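Local coordinates for protein ancestral D-type dye decolorizing peroxidase (Geotrichum candidum, PDB 7ANV) that probably uses a bound haem to reduce hydrogen peroxide while oxidising dyes and related substrates, as other dye-decolorizing peroxidases do, at residues I270-N275 against D450-A455; I300-L305 against N319-D324; G442-S447 against L458-E463. All blocks are in the same frame, centred on the assembly; numbering follows the deposited sequence. Where two conformers were deposited one is given.

Contact 1: I270-N275 against D450-A455; sequences IKLPGN and DPNNQA. With SO4 (sulfate ion), chain I.
Leu272 and Asn452 mark one of the two places where a pair of surface loops draws together, their CA atoms 6.8 Å apart; Ile270 and Asp450 mark the other. Neither loop is helix or strand, and each contains a tight turn: type II from Leu272 to Asn275, with Gly274 at a positive phi, and type I from Asp450 to Asn453. No direct hydrogen bond joins the loops, and the side chains meet by van der Waals contact, mostly carbon on carbon, with Asn452 OD1 also against Leu272 CD2. The Leu272 and Pro451 side chains cross at about a right angle, CD2 of the leucine 3.7 Å from CG of the proline, and Ile270 CG2 reaches CD of Pro451. The amide of Asn452 lies against the Pro273 ring, its OD1 3.3 Å from CD; chi1 (-60°) sets Asn452 CG anti to the carbonyl carbon, 3.5 Å from Pro273 CD. The turn at 450-453 is also an Asx turn: Asp450 OD1 accepts from Asn452 N at 3.0 Å, the donor standing above the carboxylate plane. Asn453 ND2 holds the other oxygen, OD2, so both branches are tied within their own loop. One water donates to Lys271 O (2.7 Å) and Asp450 OD1 (2.8 Å), and a second accepts from Lys271 N and gives a weak bond to OD2. Helix 279-291 meets both loops through Arg289, which touches Ile270 and Pro451.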
loop_
_atom_site.group_PDB
_atom_site.type_symbol
_atom_site.label_atom_id
_atom_site.label_comp_id
_atom_site.label_asym_id
_atom_site.label_seq_id
_atom_site.Cartn_x
_atom_site.Cartn_y
_atom_site.Cartn_z
ATOM N N ILE A 270 4.931 23.654 14.825
ATOM C CA ILE A 270 5.012 23.378 16.280
ATOM C C ILE A 270 5.973 24.395 16.904
ATOM O O ILE A 270 7.091 24.579 16.383
ATOM C CB ILE A 270 5.429 21.923 16.545
ATOM C CG1 ILE A 270 4.370 20.972 16.020
ATOM C CG2 ILE A 270 5.685 21.701 18.029
ATOM C CD1 ILE A 270 4.875 19.574 15.787
ATOM N N LYS A 271 5.511 25.048 17.954
ATOM C CA LYS A 271 6.355 25.866 18.856
ATOM C C LYS A 271 6.518 25.149 20.193
ATOM O O LYS A 271 5.543 25.007 20.939
ATOM C CB LYS A 271 5.737 27.246 19.062
ATOM C CG LYS A 271 5.452 27.969 17.761
ATOM C CD LYS A 271 4.538 29.175 17.884
ATOM C CE LYS A 271 3.783 29.377 16.584
ATOM N NZ LYS A 271 2.999 30.637 16.592
ATOM N N LEU A 272 7.721 24.678 20.455
ATOM C CA LEU A 272 8.084 23.982 21.704
ATOM C C LEU A 272 8.385 25.030 22.753
ATOM O O LEU A 272 8.682 26.177 22.413
ATOM C CB LEU A 272 9.301 23.105 21.458
ATOM C CG LEU A 272 9.165 21.994 20.425
ATOM C CD1 LEU A 272 10.471 21.245 20.342
ATOM C CD2 LEU A 272 8.037 21.058 20.773
ATOM N N PRO A 273 8.264 24.692 24.059
ATOM C CA PRO A 273 8.641 25.615 25.110
ATOM C C PRO A 273 10.039 26.204 24.867
ATOM O O PRO A 273 10.966 25.502 24.508
ATOM C CB PRO A 273 8.622 24.755 26.381
ATOM C CG PRO A 273 7.621 23.664 26.054
ATOM C CD PRO A 273 7.832 23.381 24.574
ATOM N N GLY A 274 10.146 27.498 25.047
ATOM C CA GLY A 274 11.393 28.238 24.821
ATOM C C GLY A 274 11.390 28.906 23.465
ATOM O O GLY A 274 12.167 29.855 23.280
ATOM N N ASN A 275 10.535 28.456 22.544
ATOM C CA ASN A 275 10.382 29.115 21.226
ATOM C C ASN A 275 11.726 29.098 20.481
ATOM O O ASN A 275 12.024 30.071 19.767
ATOM C CB ASN A 275 9.824 30.537 21.359
ATOM C CG ASN A 275 9.378 31.106 20.021
ATOM O OD1 ASN A 275 8.932 30.377 19.142
ATOM N ND2 ASN A 275 9.471 32.417 19.856
ATOM N N ASP A 450 1.437 18.393 19.162
ATOM C CA ASP A 450 2.330 19.245 19.998
ATOM C C ASP A 450 2.770 18.415 21.199
ATOM O O ASP A 450 1.955 18.133 22.060
ATOM C CB ASP A 450 1.609 20.519 20.407
ATOM C CG ASP A 450 2.452 21.413 21.283
ATOM O OD1 ASP A 450 3.508 20.956 21.792
ATOM O OD2 ASP A 450 2.029 22.552 21.469
ATOM N N PRO A 451 4.037 17.981 21.302
ATOM C CA PRO A 451 4.412 17.029 22.350
ATOM C C PRO A 451 4.290 17.624 23.750
ATOM O O PRO A 451 4.214 16.863 24.708
ATOM C CB PRO A 451 5.854 16.641 21.988
ATOM C CG PRO A 451 6.365 17.830 21.244
ATOM C CD PRO A 451 5.170 18.353 20.452
ATOM N N ASN A 452 4.316 18.954 23.870
ATOM C CA ASN A 452 4.232 19.597 25.212
ATOM C C ASN A 452 2.802 20.048 25.480
ATOM O O ASN A 452 2.571 20.583 26.617
ATOM C CB ASN A 452 5.255 20.718 25.372
ATOM C CG ASN A 452 6.660 20.181 25.215
ATOM O OD1 ASN A 452 7.209 20.175 24.117
ATOM N ND2 ASN A 452 7.221 19.657 26.305
ATOM N N ASN A 453 1.869 19.835 24.531
ATOM C CA ASN A 453 0.433 20.179 24.746
ATOM C C ASN A 453 -0.410 19.162 23.999
ATOM O O ASN A 453 -1.064 19.518 23.055
ATOM C CB ASN A 453 0.055 21.586 24.297
ATOM C CG ASN A 453 0.805 22.654 25.059
ATOM O OD1 ASN A 453 0.498 22.924 26.222
ATOM N ND2 ASN A 453 1.782 23.265 24.411
ATOM N N GLN A 454 -0.334 17.911 24.435
ATOM C CA GLN A 454 -0.822 16.764 23.650
ATOM C C GLN A 454 -2.351 16.783 23.577
ATOM O O GLN A 454 -2.864 16.134 22.694
ATOM C CB GLN A 454 -0.323 15.458 24.250
ATOM C CG GLN A 454 1.181 15.287 24.056
ATOM C CD GLN A 454 1.743 14.123 24.824
ATOM O OE1 GLN A 454 1.068 13.123 25.068
ATOM N NE2 GLN A 454 2.985 14.275 25.239
ATOM N N ALA A 455 -3.068 17.448 24.482
ATOM C CA ALA A 455 -4.548 17.515 24.393
ATOM C C ALA A 455 -5.015 18.449 23.259
ATOM O O ALA A 455 -6.197 18.308 22.840
ATOM C CB ALA A 455 -5.151 17.925 25.701
HETATM S S SO4 I . -1.930 19.120 27.858
HETATM O O1 SO4 I . -2.729 20.015 28.663
HETATM O O2 SO4 I . -0.524 19.305 28.184
HETATM O O3 SO4 I . -2.161 19.412 26.458
HETATM O O4 SO4 I . -2.313 17.757 28.129
HETATM O O HOH W 1 4.860 23.165 22.805
HETATM O O HOH W 2 2.921 24.508 18.945
#

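Contact 2: I300-L305 against N319-D324; sequences IDITPL and NNFRFD
A carboxylate from one loop capturing a backbone N-H of another is the central feature of this partly buried contact, in which Asp301 meets Phe321 and Phe323. The two loops flank helix 309-312 in the C-terminal half of the dye-decolorizing peroxidase fold, near the haem, from which the Phe321 side chain is about 5 Å away. Asp301 CG lies anti to the backbone N (chi1 -161°), and OD2 accepts from Phe323 N at 2.9 Å; the donor stands 40° out of the carboxylate plane. One water lies 2.7 Å from Asp301 OD2; a second accepts from Arg322 N and lies 3.3 Å from the same OD2, although these waters have more acceptors nearby than protons to give, so not every such bond need form. Asp301 OD2 also lies 5.1 Å from Asp324 OD1, a like charge that might raise the affinity of either group for a proton. The carbons pack in turn. Asp301 CB approaches Phe321 CD2 to 3.7 Å, and its carboxylate crosses the Phe323 ring obliquely, the planes 49° apart. The two phenylalanines also meet, CZ of Phe323 lying at the edge of the Phe321 ring and in its plane. Arg349 makes a cation-pi contact with Phe321 and bonds its carbonyl. Ile302 crosses Phe321 at about a right angle, CG1 near CB, and its CD1 ends 3.5 Å from Asn320 O.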
loop_
_atom_site.group_PDB
_atom_site.type_symbol
_atom_site.label_atom_id
_atom_site.label_comp_id
_atom_site.label_asym_id
_atom_site.label_seq_id
_atom_site.Cartn_x
_atom_site.Cartn_y
_atom_site.Cartn_z
ATOM N N ILE A 300 10.461 8.641 14.441
ATOM C CA ILE A 300 10.378 9.628 15.559
ATOM C C ILE A 300 10.345 8.920 16.911
ATOM O O ILE A 300 10.764 9.548 17.881
ATOM C CB ILE A 300 9.204 10.608 15.385
ATOM C CG1 ILE A 300 7.833 9.935 15.485
ATOM C CG2 ILE A 300 9.369 11.398 14.094
ATOM C CD1 ILE A 300 6.676 10.880 15.246
ATOM N N ASP A 301 9.912 7.667 16.998
ATOM C CA ASP A 301 9.954 6.942 18.290
ATOM C C ASP A 301 11.404 6.781 18.737
ATOM O O ASP A 301 11.623 6.608 19.922
ATOM C CB ASP A 301 9.232 5.609 18.262
ATOM C CG ASP A 301 8.874 5.079 19.647
ATOM O OD1 ASP A 301 8.438 5.893 20.485
ATOM O OD2 ASP A 301 8.925 3.850 19.844
ATOM N N ILE A 302 12.358 6.789 17.814
ATOM C CA ILE A 302 13.795 6.700 18.158
ATOM C C ILE A 302 14.355 8.109 18.291
ATOM O O ILE A 302 15.120 8.324 19.267
ATOM C CB ILE A 302 14.565 5.839 17.159
ATOM C CG1 ILE A 302 14.001 4.424 17.137
ATOM C CG2 ILE A 302 16.040 5.863 17.499
ATOM C CD1 ILE A 302 14.747 3.484 16.263
ATOM N N THR A 303 14.029 9.013 17.362
ATOM C CA THR A 303 14.638 10.368 17.323
ATOM C C THR A 303 13.527 11.393 17.198
ATOM O O THR A 303 13.178 11.784 16.099
ATOM C CB THR A 303 15.753 10.464 16.281
ATOM O OG1 THR A 303 16.361 11.768 16.370
ATOM C CG2 THR A 303 15.329 10.117 14.876
ATOM N N PRO A 304 12.875 11.753 18.326
ATOM C CA PRO A 304 11.591 12.450 18.242
ATOM C C PRO A 304 11.700 13.918 17.810
ATOM O O PRO A 304 10.803 14.397 17.164
ATOM C CB PRO A 304 10.977 12.340 19.639
ATOM C CG PRO A 304 12.159 11.978 20.522
ATOM C CD PRO A 304 13.124 11.188 19.660
ATOM N N LEU A 305 12.821 14.572 18.090
ATOM C CA LEU A 305 12.872 16.048 17.941
ATOM C C LEU A 305 13.950 16.516 16.959
ATOM O O LEU A 305 14.079 17.737 16.752
ATOM C CB LEU A 305 13.034 16.648 19.345
ATOM C CG LEU A 305 11.813 16.476 20.243
ATOM C CD1 LEU A 305 11.991 17.162 21.584
ATOM C CD2 LEU A 305 10.537 16.979 19.594
ATOM N N ASN A 319 14.089 0.498 12.214
ATOM C CA ASN A 319 12.762 -0.108 12.486
ATOM C C ASN A 319 12.717 -0.614 13.929
ATOM O O ASN A 319 11.740 -1.259 14.298
ATOM C CB ASN A 319 12.449 -1.235 11.506
ATOM C CG ASN A 319 10.968 -1.318 11.215
ATOM O OD1 ASN A 319 10.245 -0.352 11.407
ATOM N ND2 ASN A 319 10.515 -2.488 10.800
ATOM N N ASN A 320 13.755 -0.327 14.719
ATOM C CA ASN A 320 13.903 -0.951 16.050
ATOM C C ASN A 320 13.175 -0.111 17.099
ATOM O O ASN A 320 13.853 0.524 17.964
ATOM C CB ASN A 320 15.362 -1.144 16.410
ATOM C CG ASN A 320 15.510 -2.052 17.606
ATOM O OD1 ASN A 320 14.573 -2.744 17.984
ATOM N ND2 ASN A 320 16.664 -2.031 18.232
ATOM N N PHE A 321 11.851 -0.059 17.023
ATOM C CA PHE A 321 11.011 0.682 18.007
ATOM C C PHE A 321 9.667 -0.026 18.082
ATOM O O PHE A 321 9.306 -0.770 17.119
ATOM C CB PHE A 321 10.823 2.153 17.625
ATOM C CG PHE A 321 10.171 2.357 16.289
ATOM C CD1 PHE A 321 10.914 2.288 15.119
ATOM C CD2 PHE A 321 8.796 2.578 16.176
ATOM C CE1 PHE A 321 10.320 2.431 13.879
ATOM C CE2 PHE A 321 8.200 2.678 14.925
ATOM C CZ PHE A 321 8.960 2.638 13.772
ATOM N N ARG A 322 8.929 0.192 19.173
ATOM C CA ARG A 322 7.590 -0.420 19.307
ATOM C C ARG A 322 6.598 0.496 20.040
ATOM O O ARG A 322 5.533 -0.010 20.372
ATOM C CB ARG A 322 7.757 -1.771 20.001
ATOM C CG ARG A 322 8.178 -1.681 21.448
ATOM C CD ARG A 322 8.502 -3.083 21.956
ATOM N NE ARG A 322 7.326 -3.920 21.811
ATOM C CZ ARG A 322 6.571 -4.349 22.820
ATOM N NH1 ARG A 322 6.882 -4.010 24.055
ATOM N NH2 ARG A 322 5.502 -5.104 22.575
ATOM N N PHE A 323 6.919 1.775 20.258
ATOM C CA PHE A 323 6.066 2.711 21.038
ATOM C C PHE A 323 5.970 2.184 22.483
ATOM O O PHE A 323 4.868 2.091 23.031
ATOM C CB PHE A 323 4.680 2.862 20.374
ATOM C CG PHE A 323 4.696 3.117 18.888
ATOM C CD1 PHE A 323 5.416 4.181 18.361
ATOM C CD2 PHE A 323 4.004 2.288 18.007
ATOM C CE1 PHE A 323 5.480 4.403 16.997
ATOM C CE2 PHE A 323 4.041 2.530 16.642
ATOM C CZ PHE A 323 4.753 3.613 16.138
ATOM N N ASP A 324 7.085 1.774 23.077
ATOM C CA ASP A 324 7.039 1.175 24.452
ATOM C C ASP A 324 7.733 2.045 25.492
ATOM O O ASP A 324 7.827 1.548 26.673
ATOM C CB ASP A 324 7.617 -0.245 24.500
ATOM C CG ASP A 324 9.083 -0.335 24.113
ATOM O OD1 ASP A 324 9.689 0.742 23.841
ATOM O OD2 ASP A 324 9.610 -1.494 24.088
HETATM O O HOH W 3 10.345 1.340 21.345
HETATM O O HOH W 4 9.236 3.541 22.491
#

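Contact 3: G442-S447 against L458-E463; sequences GARTMS and LSLPTE
A short antiparallel beta hairpin, strands 445-446 and 458-459, brings Met446 opposite Leu458 and Thr445 opposite Ser459. Met446 and Leu458 form a hydrogen-bonded pair: Met446 N gives to Leu458 O at 2.9 Å, and Leu458 N gives to Met446 O at 2.8 Å. Thr445 and Ser459 form the non-hydrogen-bonded pair, their CA atoms 4.5 Å apart, and a CA-H...O contact runs from Thr445 to Leu458 O. One more backbone bond, Leu460 N to Arg444 O, lies next to these pairs. Here the side chains take over. The Arg444 chain is bent at chi3 (-48°) and crosses Leu460 at about a right angle; CD1 of the leucine lies over one guanidinium face, 3.9 Å above its centre, and the same methyl meets Arg444 CB. At the guanidinium edge, in its plane, NH2 gives to a water at 2.7 Å, which donates in turn to Pro461 O and Glu463 O. NH1 has a weak bond to Gly435 O, whereas NE is buried without a partner. An alanine in place of Arg444 would probably open a gap where the guanidinium lay against Leu460 CD1 and leave the water bridging Pro461 O and Glu463 O without its donor. Helix 258-267 touches Leu458, Leu460 and Pro461 through Phe264, while helix 279-291 meets Met446 through Leu290 and Leu458 through Leu286.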
loop_
_atom_site.group_PDB
_atom_site.type_symbol
_atom_site.label_atom_id
_atom_site.label_comp_id
_atom_site.label_asym_id
_atom_site.label_seq_id
_atom_site.Cartn_x
_atom_site.Cartn_y
_atom_site.Cartn_z
ATOM N N GLY A 442 -16.398 15.733 5.957
ATOM C CA GLY A 442 -15.259 15.046 6.564
ATOM C C GLY A 442 -14.493 15.923 7.510
ATOM O O GLY A 442 -13.327 16.094 7.250
ATOM N N ALA A 443 -15.116 16.427 8.567
ATOM C CA ALA A 443 -14.337 17.196 9.550
ATOM C C ALA A 443 -13.440 16.179 10.259
ATOM O O ALA A 443 -13.927 15.173 10.733
ATOM C CB ALA A 443 -15.249 17.877 10.512
ATOM N N ARG A 444 -12.151 16.420 10.219
ATOM C CA ARG A 444 -11.158 15.495 10.812
ATOM C C ARG A 444 -10.306 16.325 11.763
ATOM O O ARG A 444 -9.965 17.460 11.433
ATOM C CB ARG A 444 -10.320 14.786 9.735
ATOM C CG ARG A 444 -11.090 13.898 8.768
ATOM C CD ARG A 444 -10.161 13.302 7.707
ATOM N NE ARG A 444 -9.224 14.233 7.023
ATOM C CZ ARG A 444 -7.951 13.980 6.700
ATOM N NH1 ARG A 444 -7.397 12.811 6.910
ATOM N NH2 ARG A 444 -7.203 14.895 6.087
ATOM N N THR A 445 -10.006 15.769 12.914
ATOM C CA THR A 445 -9.096 16.384 13.897
ATOM C C THR A 445 -7.998 15.376 14.209
ATOM O O THR A 445 -8.166 14.156 13.977
ATOM C CB THR A 445 -9.843 16.793 15.177
ATOM O OG1 THR A 445 -10.268 15.588 15.816
ATOM C CG2 THR A 445 -11.026 17.689 14.881
ATOM N N MET A 446 -6.922 15.870 14.781
ATOM C CA MET A 446 -5.835 14.989 15.268
ATOM C C MET A 446 -5.261 15.616 16.520
ATOM O O MET A 446 -4.952 16.797 16.463
ATOM C CB MET A 446 -4.779 14.809 14.172
ATOM C CG MET A 446 -3.624 14.012 14.595
ATOM S SD MET A 446 -2.352 14.111 13.264
ATOM C CE MET A 446 -1.198 12.942 13.966
ATOM N N SER A 447 -5.154 14.840 17.589
ATOM C CA SER A 447 -4.538 15.275 18.851
ATOM C C SER A 447 -3.069 14.860 18.844
ATOM O O SER A 447 -2.663 14.123 17.974
ATOM C CB SER A 447 -5.292 14.769 20.057
ATOM O OG SER A 447 -4.951 13.420 20.393
ATOM N N LEU A 458 -5.548 19.519 16.400
ATOM C CA LEU A 458 -5.215 20.162 15.130
ATOM C C LEU A 458 -6.356 19.815 14.171
ATOM O O LEU A 458 -6.730 18.650 14.049
ATOM C CB LEU A 458 -3.838 19.611 14.760
ATOM C CG LEU A 458 -3.189 20.211 13.531
ATOM C CD1 LEU A 458 -2.823 21.662 13.760
ATOM C CD2 LEU A 458 -1.975 19.373 13.157
ATOM N N SER A 459 -7.048 20.819 13.676
ATOM C CA SER A 459 -8.124 20.627 12.686
ATOM C C SER A 459 -7.474 20.344 11.330
ATOM O O SER A 459 -6.679 21.176 10.905
ATOM C CB SER A 459 -8.980 21.856 12.654
ATOM O OG SER A 459 -10.032 21.672 11.750
ATOM N N LEU A 460 -7.764 19.216 10.685
ATOM C CA LEU A 460 -7.190 18.951 9.341
ATOM C C LEU A 460 -8.043 19.724 8.347
ATOM O O LEU A 460 -9.170 20.097 8.676
ATOM C CB LEU A 460 -7.143 17.442 9.093
ATOM C CG LEU A 460 -6.325 16.696 10.144
ATOM C CD1 LEU A 460 -6.485 15.188 10.068
ATOM C CD2 LEU A 460 -4.862 17.104 10.066
ATOM N N PRO A 461 -7.493 20.123 7.183
ATOM C CA PRO A 461 -8.286 20.832 6.182
ATOM C C PRO A 461 -9.492 20.000 5.729
ATOM O O PRO A 461 -9.392 18.822 5.691
ATOM C CB PRO A 461 -7.335 21.021 4.997
ATOM C CG PRO A 461 -5.941 20.895 5.600
ATOM C CD PRO A 461 -6.092 19.952 6.781
ATOM N N THR A 462 -10.580 20.675 5.345
ATOM C CA THR A 462 -11.770 20.061 4.712
ATOM C C THR A 462 -11.327 19.310 3.463
ATOM O O THR A 462 -11.774 18.199 3.256
ATOM C CB THR A 462 -12.797 21.136 4.324
ATOM O OG1 THR A 462 -12.850 22.057 5.417
ATOM C CG2 THR A 462 -14.146 20.541 4.013
ATOM N N GLU A 463 -10.443 19.918 2.673
ATOM C CA GLU A 463 -9.886 19.293 1.437
ATOM C C GLU A 463 -8.875 18.224 1.879
ATOM O O GLU A 463 -7.894 18.575 2.559
ATOM C CB GLU A 463 -9.241 20.367 0.559
ATOM C CG GLU A 463 -8.686 19.877 -0.772
ATOM C CD GLU A 463 -7.995 20.972 -1.583
ATOM O OE1 GLU A 463 -7.287 21.798 -0.969
ATOM O OE2 GLU A 463 -8.192 21.031 -2.805
HETATM O O HOH W 5 -7.134 17.340 5.031
#

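The three contacts lie on the same side of the chain's centre. Contact 2 falls within the chain interval that contact 1 spans and precedes contact 3, whereas the segments of contacts 1 and 3 alternate: 450-455 belongs to the loop connecting the two hairpin strands. Those two touch where Gln454 O packs on Ser447 CB, with centres about 19 Å apart; the centre of contact 2 is about 18 Å from that of contact 1 and about 25 Å from that of contact 3, and it touches neither. Helix 279-291 is common to all three, meeting Ile270, Ile300 and Met446. One helix thus backs regions distant in sequence, from the outer loop of contact 1 to the haem neighbourhood of contact 2.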